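Long-range contact in ferulic acid decarboxylase 1 (Candida dubliniensis, PDB 4ZAD), which uses a prenylated flavin cofactor to decarboxylate aromatic acids, probably cinnamic, coumaric and ferulic acids, to the corresponding vinyl compounds: residues D124-H128 with V264-E269. Sequence-based numbering, arbitrary orientation.
Sequences DQSPH and VPADCE
His128 reaches into the turn that follows strand 263-265 and gives its NE2 proton to the carbonyl of Pro265, NE2 to O 3.2 Å. The oxygen lies at the ring edge, practically in plane, though the bond is bent, with 138° at the hydrogen. ND1 is hydrogen-bonded to the hydroxyl of Ser311, so polar partners at both nitrogens fix the ring's rotation. With chi1 at 69°, CG sits between the backbone N and carbonyl carbon, which carries the imidazole into the tight part of the contact. There His128 CD2 packs 3.6 Å from Cys268 CB, while Val264 CG2 approaches its NE2 obliquely at 4.0 Å. Ser126 OG lies above one face of the same ring, offset toward its rim, and donates to Ala266 O; the modelled 2.5 Å is very short and doubtful in detail. Within the Rift-related domain of this UbiD-family enzyme, the contact ties the loop between strands 119-120 and 131-134 to the connection from strand 263-265 into strand 270-277, with Val255 touching both Ser126 and His128. Pro265 also packs near Trp175, a residue of the prenylated-FMN site. Toward solvent the fit slackens: Pro127 crosses Asp267 obliquely, its CD 3.7 Å from Asp267 OD1, and exposed Gln125 adds little beyond its backbone O, 4.0 Å from Ala266 CB.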
ATOM      1  N   ASP A 124      32.216   8.197  39.076  1.00 39.54           N
ATOM      2  CA  ASP A 124      33.107   8.949  38.179  1.00 40.64           C
ATOM      3  C   ASP A 124      33.362   8.279  36.816  1.00 40.66           C
ATOM      4  O   ASP A 124      34.003   8.873  35.929  1.00 40.88           O
ATOM      5  CB  ASP A 124      34.431   9.383  38.858  1.00 41.42           C
ATOM      6  CG  ASP A 124      35.313   8.214  39.301  1.00 43.21           C
ATOM      7  OD1 ASP A 124      35.594   7.301  38.483  1.00 44.87           O
ATOM      8  OD2 ASP A 124      35.733   8.234  40.483  1.00 45.52           O
ATOM      9  N   GLN A 125      32.835   7.083  36.606  1.00 40.23           N
ATOM     10  CA  GLN A 125      32.823   6.562  35.247  1.00 40.13           C
ATOM     11  C   GLN A 125      31.571   6.974  34.433  1.00 39.52           C
ATOM     12  O   GLN A 125      31.448   6.605  33.272  1.00 39.72           O
ATOM     13  CB  GLN A 125      33.053   5.050  35.248  1.00 40.38           C
ATOM     14  CG  GLN A 125      34.472   4.643  35.704  1.00 41.14           C
ATOM     15  CD  GLN A 125      34.763   3.175  35.408  1.00 44.12           C
ATOM     16  OE1 GLN A 125      34.438   2.665  34.309  1.00 43.57           O
ATOM     17  NE2 GLN A 125      35.348   2.469  36.398  1.00 44.06           N
ATOM     18  N   SER A 126      30.668   7.750  35.035  1.00 38.75           N
ATOM     19  CA  SER A 126      29.450   8.209  34.376  1.00 37.66           C
ATOM     20  C   SER A 126      29.487   9.713  34.158  1.00 36.99           C
ATOM     21  O   SER A 126      29.552  10.483  35.111  1.00 36.72           O
ATOM     22  CB  SER A 126      28.216   7.872  35.235  1.00 38.09           C
ATOM     23  OG  SER A 126      27.035   8.527  34.765  1.00 36.68           O
ATOM     24  N   PRO A 127      29.418  10.142  32.897  1.00 36.03           N
ATOM     25  CA  PRO A 127      29.320  11.561  32.596  1.00 35.10           C
ATOM     26  C   PRO A 127      28.153  12.318  33.230  1.00 33.93           C
ATOM     27  O   PRO A 127      28.309  13.476  33.554  1.00 34.08           O
ATOM     28  CB  PRO A 127      29.183  11.580  31.070  1.00 35.51           C
ATOM     29  CG  PRO A 127      29.891  10.354  30.606  1.00 35.73           C
ATOM     30  CD  PRO A 127      29.746   9.340  31.705  1.00 35.90           C
ATOM     31  N   HIS A 128      26.985  11.699  33.379  1.00 33.08           N
ATOM     32  CA  HIS A 128      25.812  12.423  33.869  1.00 31.72           C
ATOM     33  C   HIS A 128      25.904  12.701  35.366  1.00 31.72           C
ATOM     34  O   HIS A 128      25.128  13.521  35.904  1.00 31.16           O
ATOM     35  CB  HIS A 128      24.486  11.744  33.486  1.00 31.08           C
ATOM     36  CG  HIS A 128      24.230  10.453  34.180  1.00 29.76           C
ATOM     37  ND1 HIS A 128      23.804  10.385  35.484  1.00 26.78           N
ATOM     38  CD2 HIS A 128      24.311   9.174  33.740  1.00 29.71           C
ATOM     39  CE1 HIS A 128      23.653   9.115  35.825  1.00 28.15           C
ATOM     40  NE2 HIS A 128      23.959   8.360  34.785  1.00 27.81           N
ATOM     41  N   VAL A 264      21.181   2.907  36.999  1.00 29.11           N
ATOM     42  CA  VAL A 264      20.944   3.437  35.688  1.00 27.91           C
ATOM     43  C   VAL A 264      22.240   3.407  34.889  1.00 26.96           C
ATOM     44  O   VAL A 264      23.300   3.307  35.464  1.00 25.89           O
ATOM     45  CB  VAL A 264      20.410   4.835  35.827  1.00 28.47           C
ATOM     46  CG1 VAL A 264      19.079   4.785  36.592  1.00 27.75           C
ATOM     47  CG2 VAL A 264      21.432   5.735  36.528  1.00 27.76           C
ATOM     48  N   PRO A 265      22.155   3.451  33.549  1.00 26.87           N
ATOM     49  CA  PRO A 265      23.395   3.320  32.782  1.00 26.34           C
ATOM     50  C   PRO A 265      24.394   4.448  33.054  1.00 26.36           C
ATOM     51  O   PRO A 265      24.011   5.610  33.130  1.00 26.17           O
ATOM     52  CB  PRO A 265      22.926   3.363  31.322  1.00 26.73           C
ATOM     53  CG  PRO A 265      21.442   3.147  31.328  1.00 26.53           C
ATOM     54  CD  PRO A 265      20.957   3.575  32.687  1.00 26.75           C
ATOM     55  N   ALA A 266      25.669   4.093  33.201  1.00 26.63           N
ATOM     56  CA  ALA A 266      26.760   5.067  33.338  1.00 27.15           C
ATOM     57  C   ALA A 266      26.714   6.163  32.290  1.00 27.74           C
ATOM     58  O   ALA A 266      26.933   7.321  32.611  1.00 27.99           O
ATOM     59  CB  ALA A 266      28.112   4.361  33.281  1.00 27.11           C
ATOM     60  N   ASP A 267      26.426   5.801  31.045  1.00 28.97           N
ATOM     61  CA  ASP A 267      26.404   6.771  29.939  1.00 30.61           C
ATOM     62  C   ASP A 267      24.981   7.157  29.578  1.00 30.61           C
ATOM     63  O   ASP A 267      24.321   6.516  28.742  1.00 31.00           O
ATOM     64  CB  ASP A 267      27.126   6.223  28.693  1.00 31.21           C
ATOM     65  CG  ASP A 267      28.601   5.927  28.950  1.00 33.45           C
ATOM     66  OD1 ASP A 267      29.396   6.899  28.965  1.00 35.99           O
ATOM     67  OD2 ASP A 267      28.948   4.728  29.128  1.00 35.89           O
ATOM     68  N   CYS A 268      24.496   8.192  30.244  1.00 30.15           N
ATOM     69  CA  CYS A 268      23.241   8.809  29.860  1.00 29.85           C
ATOM     70  C   CYS A 268      23.571  10.269  29.673  1.00 30.35           C
ATOM     71  O   CYS A 268      24.652  10.711  30.081  1.00 30.69           O
ATOM     72  CB  CYS A 268      22.169   8.645  30.930  1.00 29.47           C
ATOM     73  SG  CYS A 268      21.755   6.978  31.331  1.00 26.99           S
ATOM     74  N   GLU A 269      22.664  11.011  29.055  1.00 30.36           N
ATOM     75  CA  GLU A 269      22.812  12.462  29.007  1.00 30.74           C
ATOM     76  C   GLU A 269      22.199  13.077  30.256  1.00 30.74           C
ATOM     77  O   GLU A 269      22.783  13.999  30.836  1.00 30.82           O
ATOM     78  CB  GLU A 269      22.179  13.043  27.744  1.00 30.72           C
ATOM     79  CG  GLU A 269      22.788  12.516  26.470  1.00 32.25           C
ATOM     80  CD  GLU A 269      24.124  13.190  26.134  1.00 35.88           C
ATOM     81  OE1 GLU A 269      24.183  14.444  26.047  1.00 38.56           O
ATOM     82  OE2 GLU A 269      25.122  12.473  25.935  1.00 37.56           O
TER